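PDB 2JHP: core protein VP4 from Bluetongue virus, which forms part of the inner capsid and caps viral RNA, acting as a multifunctional assembly line that bears S-adenosyl-L-homocysteine and guanine sites. Local coordinates for residues V557-G562 and R620-K625. Residues are numbered along the deposited sequence; the frame is centred on the assembly and turned at random.
Sequences VTLMSG and REYKRK
Tyr622 holds CG anti to its backbone N (chi1 178°), with the ring carried toward helix 551-561, where Met560, its CG likewise anti to N (chi1 -162°) and its chain bent at chi2 and chi3, brings the thioether round to meet it. Met560 CE lies 3.4 Å from Tyr622 CD1, approaching the ring obliquely, and SD stands 4.8 Å from the ring centroid, a Met-aromatic contact. Leu559 adds its CB, 3.6 Å from Tyr622 CE1, while its CD1 sits over one ring face, displaced toward the rim; Met560 CA lies at the edge in the ring plane. The Met560 methyl also touches Lys625 CB (3.7 Å), the two side chains crossing at about a right angle. The segments run nearly parallel (18°), their axes 10.3 Å apart, joining helix 551-561 to helix 612-625 in the C-terminal part of the chain. Helix 453-460 packs against both Leu559 and Tyr622. The phenol OH hydrogen-bonds to Glu630 and Ser454, and Lys625 NZ to Asn534. No hydrogen bond links the two segments, so their cohesion here rests on dispersion and sulfur-aromatic contact, with the polar ends of Tyr622 and Lys625 satisfied by neighbouring parts of the fold.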
loop_
_atom_site.group_PDB
_atom_site.type_symbol
_atom_site.label_atom_id
_atom_site.label_comp_id
_atom_site.label_asym_id
_atom_site.label_seq_id
_atom_site.Cartn_x
_atom_site.Cartn_y
_atom_site.Cartn_z
ATOM N N VAL A 557 27.837 8.362 16.347
ATOM C CA VAL A 557 26.815 9.398 16.273
ATOM C C VAL A 557 25.578 8.912 15.511
ATOM O O VAL A 557 24.462 9.057 16.007
ATOM C CB VAL A 557 27.366 10.744 15.735
ATOM C CG1 VAL A 557 26.238 11.686 15.370
ATOM C CG2 VAL A 557 28.280 11.404 16.786
ATOM N N THR A 558 25.787 8.307 14.339
ATOM C CA THR A 558 24.686 7.793 13.516
ATOM C C THR A 558 23.782 6.860 14.314
ATOM O O THR A 558 22.561 7.029 14.304
ATOM C CB THR A 558 25.171 7.059 12.233
ATOM O OG1 THR A 558 26.236 6.165 12.567
ATOM C CG2 THR A 558 25.663 8.045 11.179
ATOM N N LEU A 559 24.384 5.904 15.022
ATOM C CA LEU A 559 23.636 4.992 15.896
ATOM C C LEU A 559 22.972 5.672 17.113
ATOM O O LEU A 559 21.758 5.532 17.351
ATOM C CB LEU A 559 24.545 3.872 16.382
ATOM C CG LEU A 559 24.826 2.736 15.408
ATOM C CD1 LEU A 559 25.904 1.832 15.994
ATOM C CD2 LEU A 559 23.555 1.956 15.108
ATOM N N MET A 560 23.777 6.417 17.866
ATOM C CA MET A 560 23.360 6.990 19.132
ATOM C C MET A 560 22.329 8.096 18.942
ATOM O O MET A 560 21.527 8.341 19.828
ATOM C CB MET A 560 24.588 7.496 19.886
ATOM C CG MET A 560 24.390 7.726 21.376
ATOM S SD MET A 560 24.203 6.225 22.337
ATOM C CE MET A 560 25.846 5.543 22.236
ATOM N N SER A 561 22.331 8.741 17.779
ATOM C CA SER A 561 21.387 9.826 17.505
ATOM C C SER A 561 19.939 9.353 17.366
ATOM O O SER A 561 19.013 10.099 17.685
ATOM C CB SER A 561 21.793 10.597 16.248
ATOM O OG SER A 561 21.693 9.780 15.098
ATOM N N GLY A 562 19.751 8.125 16.878
ATOM C CA GLY A 562 18.424 7.582 16.596
ATOM C C GLY A 562 17.768 8.281 15.413
ATOM O O GLY A 562 16.569 8.120 15.167
ATOM N N ARG A 620 31.614 -0.731 20.746
ATOM C CA ARG A 620 31.830 -0.948 22.177
ATOM C C ARG A 620 31.310 0.230 22.980
ATOM O O ARG A 620 30.639 0.048 23.999
ATOM C CB ARG A 620 33.309 -1.155 22.486
ATOM C CG ARG A 620 33.804 -2.562 22.261
ATOM C CD ARG A 620 35.134 -2.757 22.973
ATOM N NE ARG A 620 35.928 -3.808 22.346
ATOM C CZ ARG A 620 37.126 -4.208 22.763
ATOM N NH1 ARG A 620 37.693 -3.653 23.832
ATOM N NH2 ARG A 620 37.757 -5.174 22.107
ATOM N N GLU A 621 31.619 1.436 22.505
ATOM C CA GLU A 621 31.181 2.662 23.155
ATOM C C GLU A 621 29.666 2.757 23.123
ATOM O O GLU A 621 29.051 3.271 24.060
ATOM C CB GLU A 621 31.805 3.888 22.486
ATOM C CG GLU A 621 31.858 5.118 23.384
ATOM C CD GLU A 621 32.582 4.852 24.695
ATOM O OE1 GLU A 621 33.815 4.643 24.671
ATOM O OE2 GLU A 621 31.909 4.845 25.749
ATOM N N TYR A 622 29.073 2.244 22.050
ATOM C CA TYR A 622 27.627 2.283 21.888
ATOM C C TYR A 622 26.898 1.348 22.860
ATOM O O TYR A 622 25.969 1.774 23.556
ATOM C CB TYR A 622 27.230 1.985 20.440
ATOM C CG TYR A 622 25.735 1.974 20.236
ATOM C CD1 TYR A 622 25.031 3.163 20.020
ATOM C CD2 TYR A 622 25.020 0.779 20.271
ATOM C CE1 TYR A 622 23.650 3.161 19.839
ATOM C CE2 TYR A 622 23.647 0.767 20.093
ATOM C CZ TYR A 622 22.968 1.962 19.874
ATOM O OH TYR A 622 21.610 1.943 19.700
ATOM N N LYS A 623 27.322 0.081 22.904
ATOM C CA LYS A 623 26.706 -0.908 23.795
ATOM C C LYS A 623 27.003 -0.617 25.262
ATOM O O LYS A 623 26.211 -0.971 26.139
ATOM C CB LYS A 623 27.126 -2.342 23.433
ATOM C CG LYS A 623 28.452 -2.832 24.020
ATOM C CD LYS A 623 28.480 -4.351 24.089
ATOM C CE LYS A 623 29.783 -4.869 24.672
ATOM N NZ LYS A 623 29.793 -6.355 24.688
ATOM N N ARG A 624 28.143 0.025 25.518
ATOM C CA ARG A 624 28.532 0.422 26.868
ATOM C C ARG A 624 27.622 1.543 27.365
ATOM O O ARG A 624 27.434 1.707 28.572
ATOM C CB ARG A 624 30.000 0.860 26.901
ATOM C CG ARG A 624 30.792 0.324 28.095
ATOM C CD ARG A 624 31.094 1.393 29.141
ATOM N NE ARG A 624 29.893 2.027 29.681
ATOM C CZ ARG A 624 29.832 2.666 30.848
ATOM N NH1 ARG A 624 30.903 2.753 31.631
ATOM N NH2 ARG A 624 28.688 3.210 31.243
ATOM N N LYS A 625 27.055 2.306 26.432
ATOM C CA LYS A 625 26.089 3.342 26.776
ATOM C C LYS A 625 24.669 2.797 26.906
ATOM O O LYS A 625 23.812 3.443 27.514
ATOM C CB LYS A 625 26.131 4.493 25.773
ATOM C CG LYS A 625 27.006 5.650 26.209
ATOM C CD LYS A 625 26.423 6.963 25.721
ATOM C CE LYS A 625 26.992 8.139 26.490
ATOM N NZ LYS A 625 26.446 8.228 27.877
#